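Long-range contacts in response regulator (Colwellia psychrerythraea, PDB 3EQZ), which has the CheY-like receiver fold of a family of bacterial signalling proteins: residues B[7-12]-B[48-53]; B[77-82]-B[100-105]. All coordinates share one frame; numbering follows the deposited sequence.

How the contacts relate
Both contacts join neighbouring strands of the single parallel sheet, and they meet at its middle: strand 49-53 of contact 1 lies directly beside strand 76-81 of contact 2, with Ile50 and Leu52 bonded through their backbones to Ile78. Contact 1 is wholly buried near the centre of the chain, whereas contact 2 reaches the edge strand 101-107 and is only partly buried. The pairing of 7-12 with 48-53 is regular, flanked by apolar side chains, and ends in a cluster of aspartates joined by water. That of 77-82 with 100-105 is twisted and interrupted, mixes asparagine and threonine with aliphatic residues, and brings Asn104 against Val114 of a second subunit.

Contact 1. Residues B[7-12]-B[48-53]; sequences FIVDDD and DIIILD
Phe7 and Val9 bind strand 49-53 through both their backbone N and O. Phe7 N donates to Ile49 O and its O accepts from Ile51 N; Val9 N bonds Ile51 O, and Val9 O takes Asp53 N at 2.9 Å. All four bonds are nearly straight.

Among the apolar contacts, Val9 CB and CG1 both touch Leu52 CD1, the former at 4.0 Å. Beta-branched Ile and Val suit this extended, buried backbone, and helix 60-70 covers Ile50 and Leu52. Phe7 turns the edge of its ring, at CE2, to Asp48 CG, 3.9 Å away, with ring and carboxylate planes 85° apart. The Asp48 carboxylate is itself held by Arg5 and the backbone N of Asn45.

Strands 6-9 and 49-53 are neighbours in the CheY-like receiver fold, in which acidic residues gather at the C-terminal end of the sheet. Here Asp10 and Asp53 stack their carboxylates, planes 14° apart, with Asp10 CG 3.6 Å from Asp53 CB. Both CG atoms lie anti to the backbone N (chi1 -175° in Asp10), and Asp10 OD2 and Asp53 OD1 are 4.0 Å apart.

Water 1 donates to both of those oxygens; Lys108 also pairs with Asp53 OD1, and Thr15 bonds Asp10 OD2. Water 2 donates to Asp10 OD1 and only weakly to Asp53 OD2, which accepts from Met55 N. Asp12 N closes an Asx turn on Asp10 OD1 at 3.0 Å, approaching from above the carboxylate plane.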
loop_
_atom_site.group_PDB
_atom_site.type_symbol
_atom_site.label_atom_id
_atom_site.label_comp_id
_atom_site.label_asym_id
_atom_site.label_seq_id
_atom_site.Cartn_x
_atom_site.Cartn_y
_atom_site.Cartn_z
ATOM N N PHE B 7 9.145 3.285 26.615
ATOM C CA PHE B 7 7.833 2.767 27.033
ATOM C C PHE B 7 7.446 1.688 26.073
ATOM O O PHE B 7 7.371 1.949 24.853
ATOM C CB PHE B 7 6.786 3.879 26.999
ATOM C CG PHE B 7 7.077 4.989 27.985
ATOM C CD1 PHE B 7 6.662 4.889 29.317
ATOM C CD2 PHE B 7 7.785 6.118 27.603
ATOM C CE1 PHE B 7 6.952 5.910 30.268
ATOM C CE2 PHE B 7 8.076 7.159 28.553
ATOM C CZ PHE B 7 7.667 7.041 29.884
ATOM N N ILE B 8 7.221 0.496 26.600
ATOM C CA ILE B 8 6.764 -0.629 25.818
ATOM C C ILE B 8 5.251 -0.778 26.002
ATOM O O ILE B 8 4.777 -0.959 27.134
ATOM C CB ILE B 8 7.421 -1.961 26.268
ATOM C CG1 ILE B 8 8.925 -1.883 26.059
ATOM C CG2 ILE B 8 6.803 -3.180 25.484
ATOM C CD1 ILE B 8 9.738 -2.944 26.801
ATOM N N VAL B 9 4.510 -0.694 24.893
ATOM C CA VAL B 9 3.050 -0.773 24.931
ATOM C C VAL B 9 2.568 -2.007 24.126
ATOM O O VAL B 9 2.646 -2.062 22.888
ATOM C CB VAL B 9 2.426 0.535 24.435
ATOM C CG1 VAL B 9 0.926 0.577 24.711
ATOM C CG2 VAL B 9 3.184 1.738 25.050
ATOM N N ASP B 10 2.076 -3.010 24.845
ATOM C CA ASP B 10 1.763 -4.294 24.225
ATOM C C ASP B 10 0.952 -5.024 25.248
ATOM O O ASP B 10 1.432 -5.248 26.372
ATOM C CB ASP B 10 3.064 -5.058 23.987
ATOM C CG ASP B 10 2.868 -6.376 23.219
ATOM O OD1 ASP B 10 1.701 -6.814 22.975
ATOM O OD2 ASP B 10 3.916 -6.957 22.828
ATOM N N ASP B 11 -0.272 -5.411 24.903
ATOM C CA ASP B 11 -1.102 -6.098 25.908
ATOM C C ASP B 11 -0.841 -7.627 25.980
ATOM O O ASP B 11 -1.458 -8.339 26.759
ATOM C CB ASP B 11 -2.581 -5.772 25.721
ATOM C CG ASP B 11 -3.108 -6.242 24.391
ATOM O OD1 ASP B 11 -2.339 -6.788 23.577
ATOM O OD2 ASP B 11 -4.304 -6.082 24.161
ATOM N N ASP B 12 0.091 -8.121 25.175
ATOM C CA ASP B 12 0.422 -9.531 25.227
ATOM C C ASP B 12 1.614 -9.712 26.173
ATOM O O ASP B 12 2.699 -9.186 25.962
ATOM C CB ASP B 12 0.715 -10.072 23.827
ATOM C CG ASP B 12 0.997 -11.577 23.823
ATOM O OD1 ASP B 12 2.135 -11.995 24.123
ATOM O OD2 ASP B 12 0.078 -12.353 23.506
ATOM N N ASP B 48 11.821 10.685 24.824
ATOM C CA ASP B 48 11.188 9.390 25.087
ATOM C C ASP B 48 11.107 8.538 23.777
ATOM O O ASP B 48 10.980 9.088 22.665
ATOM C CB ASP B 48 9.793 9.565 25.714
ATOM C CG ASP B 48 9.846 10.294 27.093
ATOM O OD1 ASP B 48 10.869 10.162 27.848
ATOM O OD2 ASP B 48 8.873 11.017 27.419
ATOM N N ILE B 49 11.223 7.231 23.932
ATOM C CA ILE B 49 11.092 6.264 22.842
ATOM C C ILE B 49 9.921 5.320 23.163
ATOM O O ILE B 49 9.847 4.758 24.249
ATOM C CB ILE B 49 12.332 5.412 22.732
ATOM C CG1 ILE B 49 13.539 6.297 22.358
ATOM C CG2 ILE B 49 12.110 4.316 21.676
ATOM C CD1 ILE B 49 14.888 5.705 22.908
ATOM N N ILE B 50 8.985 5.185 22.243
ATOM C CA ILE B 50 7.793 4.364 22.477
ATOM C C ILE B 50 7.882 3.168 21.541
ATOM O O ILE B 50 8.037 3.347 20.321
ATOM C CB ILE B 50 6.508 5.125 22.144
ATOM C CG1 ILE B 50 6.442 6.427 22.975
ATOM C CG2 ILE B 50 5.273 4.228 22.295
ATOM C CD1 ILE B 50 5.384 7.409 22.416
ATOM N N ILE B 51 7.809 1.967 22.091
ATOM C CA ILE B 51 7.712 0.772 21.261
ATOM C C ILE B 51 6.280 0.317 21.340
ATOM O O ILE B 51 5.793 -0.052 22.409
ATOM C CB ILE B 51 8.699 -0.330 21.691
ATOM C CG1 ILE B 51 10.150 0.211 21.694
ATOM C CG2 ILE B 51 8.522 -1.614 20.866
ATOM C CD1 ILE B 51 11.190 -0.827 22.273
ATOM N N LEU B 52 5.593 0.379 20.200
ATOM C CA LEU B 52 4.152 0.180 20.163
ATOM C C LEU B 52 3.786 -1.071 19.352
ATOM O O LEU B 52 4.079 -1.129 18.136
ATOM C CB LEU B 52 3.441 1.409 19.580
ATOM C CG LEU B 52 1.886 1.310 19.391
ATOM C CD1 LEU B 52 1.132 0.996 20.728
ATOM C CD2 LEU B 52 1.259 2.571 18.719
ATOM N N ASP B 53 3.195 -2.083 20.011
ATOM C CA ASP B 53 2.670 -3.224 19.269
ATOM C C ASP B 53 1.312 -2.803 18.743
ATOM O O ASP B 53 0.555 -2.219 19.482
ATOM C CB ASP B 53 2.559 -4.523 20.114
ATOM C CG ASP B 53 2.158 -5.768 19.248
ATOM O OD1 ASP B 53 3.044 -6.615 18.935
ATOM O OD2 ASP B 53 0.981 -5.879 18.835
HETATM O O HOH W 1 5.286 -7.152 20.403
HETATM O O HOH W 2 0.089 -7.952 21.086
#

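Contact 2. Residues B[77-82]-B[100-105]; sequences LILISG and LNVINT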
loop_
_atom_site.group_PDB
_atom_site.type_symbol
_atom_site.label_atom_id
_atom_site.label_comp_id
_atom_site.label_asym_id
_atom_site.label_seq_id
_atom_site.Cartn_x
_atom_site.Cartn_y
_atom_site.Cartn_z
ATOM N N LEU B 77 8.896 6.964 17.879
ATOM C CA LEU B 77 7.992 5.844 17.857
ATOM C C LEU B 77 8.527 4.659 17.041
ATOM O O LEU B 77 9.004 4.828 15.892
ATOM C CB LEU B 77 6.634 6.312 17.336
ATOM C CG LEU B 77 5.445 5.367 17.285
ATOM C CD1 LEU B 77 5.104 4.932 18.665
ATOM C CD2 LEU B 77 4.262 6.091 16.613
ATOM N N ILE B 78 8.444 3.472 17.631
ATOM C CA ILE B 78 8.771 2.215 16.932
ATOM C C ILE B 78 7.511 1.358 16.897
ATOM O O ILE B 78 6.845 1.232 17.909
ATOM C CB ILE B 78 9.869 1.426 17.653
ATOM C CG1 ILE B 78 11.184 2.215 17.619
ATOM C CG2 ILE B 78 10.006 0.058 17.054
ATOM C CD1 ILE B 78 12.238 1.861 18.734
ATOM N N LEU B 79 7.150 0.829 15.724
ATOM C CA LEU B 79 5.942 0.074 15.594
ATOM C C LEU B 79 6.249 -1.373 15.354
ATOM O O LEU B 79 7.137 -1.708 14.584
ATOM C CB LEU B 79 5.081 0.588 14.454
ATOM C CG LEU B 79 4.745 2.065 14.464
ATOM C CD1 LEU B 79 4.079 2.388 13.115
ATOM C CD2 LEU B 79 3.779 2.421 15.674
ATOM N N ILE B 80 5.484 -2.242 15.989
ATOM C CA ILE B 80 5.725 -3.664 15.859
ATOM C C ILE B 80 4.463 -4.386 15.500
ATOM O O ILE B 80 3.406 -4.051 16.021
ATOM C CB ILE B 80 6.313 -4.242 17.134
ATOM C CG1 ILE B 80 7.599 -3.430 17.494
ATOM C CG2 ILE B 80 6.635 -5.755 16.869
ATOM C CD1 ILE B 80 8.496 -4.067 18.515
ATOM N N SER B 81 4.579 -5.340 14.560
ATOM C CA SER B 81 3.424 -6.134 14.086
ATOM C C SER B 81 3.837 -7.125 13.004
ATOM O O SER B 81 4.913 -6.979 12.421
ATOM C CB SER B 81 2.389 -5.178 13.452
ATOM O OG SER B 81 1.099 -5.765 13.466
ATOM N N GLY B 82 2.970 -8.080 12.663
ATOM C CA GLY B 82 3.115 -8.817 11.357
ATOM C C GLY B 82 3.251 -7.942 10.086
ATOM O O GLY B 82 2.588 -6.904 9.941
ATOM N N LEU B 100 3.782 12.135 13.229
ATOM C CA LEU B 100 4.531 11.396 14.265
ATOM C C LEU B 100 5.945 10.990 13.813
ATOM O O LEU B 100 6.124 10.665 12.673
ATOM C CB LEU B 100 3.739 10.152 14.737
ATOM C CG LEU B 100 2.466 10.533 15.475
ATOM C CD1 LEU B 100 1.688 9.300 15.870
ATOM C CD2 LEU B 100 2.788 11.385 16.734
ATOM N N ASN B 101 6.928 10.996 14.723
ATOM C CA ASN B 101 8.300 10.587 14.377
ATOM C C ASN B 101 8.553 9.041 14.508
ATOM O O ASN B 101 9.093 8.566 15.512
ATOM C CB ASN B 101 9.325 11.403 15.188
ATOM C CG ASN B 101 10.812 11.033 14.866
ATOM O OD1 ASN B 101 11.734 11.178 15.722
ATOM N ND2 ASN B 101 11.045 10.584 13.650
ATOM N N VAL B 102 8.127 8.293 13.482
ATOM C CA VAL B 102 8.344 6.857 13.427
ATOM C C VAL B 102 9.783 6.605 12.992
ATOM O O VAL B 102 10.180 7.000 11.890
ATOM C CB VAL B 102 7.410 6.176 12.426
ATOM C CG1 VAL B 102 7.626 4.647 12.424
ATOM C CG2 VAL B 102 5.943 6.527 12.728
ATOM N N ILE B 103 10.578 6.008 13.866
ATOM C CA ILE B 103 12.012 5.821 13.599
ATOM C C ILE B 103 12.356 4.400 13.095
ATOM O O ILE B 103 13.419 4.194 12.538
ATOM C CB ILE B 103 12.828 6.127 14.833
ATOM C CG1 ILE B 103 12.380 5.219 15.985
ATOM C CG2 ILE B 103 12.755 7.649 15.174
ATOM C CD1 ILE B 103 13.394 5.208 17.096
ATOM N N ASN B 104 11.413 3.460 13.209
ATOM C CA ASN B 104 11.620 2.146 12.677
ATOM C C ASN B 104 10.388 1.342 12.922
ATOM O O ASN B 104 9.548 1.763 13.725
ATOM C CB ASN B 104 12.829 1.483 13.378
ATOM C CG ASN B 104 13.486 0.394 12.503
ATOM O OD1 ASN B 104 13.093 0.185 11.366
ATOM N ND2 ASN B 104 14.498 -0.252 13.029
ATOM N N THR B 105 10.266 0.217 12.194
ATOM C CA THR B 105 9.252 -0.789 12.401
ATOM C C THR B 105 9.871 -2.197 12.383
ATOM O O THR B 105 10.940 -2.404 11.816
ATOM C CB THR B 105 8.110 -0.741 11.311
ATOM O OG1 THR B 105 8.620 -1.178 10.049
ATOM C CG2 THR B 105 7.535 0.695 11.172
#
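Leu77 and Val102 pair in parallel, as do Leu79 and Thr105, so three steps along the edge strand match two along its neighbour. The surplus residue makes a beta bulge at Ile103, whose psi of -13° departs from an extended chain. The strands belong to a beta-alpha-beta unit, helix 87-97 making the crossover between them.

Three backbone bonds join them. Leu77 N donates to Asn101 O, and Leu77 O accepts from Ile103 N at 2.8 Å. Beyond the bulge, Leu79 N reaches Asn104 O, a longer bond of 3.3 Å. The CA of Ile78 also approaches Asn104 O.

Packing differs on the two faces. Leu77 CD2 meets Leu100 CD1 and Val102 CG2, and Leu79 CB meets Thr105 CG2; helix 87-97 covers Val102 and Thr105, whose beta-branched side chains suit an extended strand. Asn104, on the face of Ile78, packs on Phe118 of its own chain and on Val114 of a second subunit. Helix 112-124 also covers Ile78 and Ile103 through Phe118. Ile103 CG1 sits between the backbone N and carbonyl carbon (chi1 58°), and comes within 3.6 Å of Ile78 CG1 and 3.4 Å of Leu77 O.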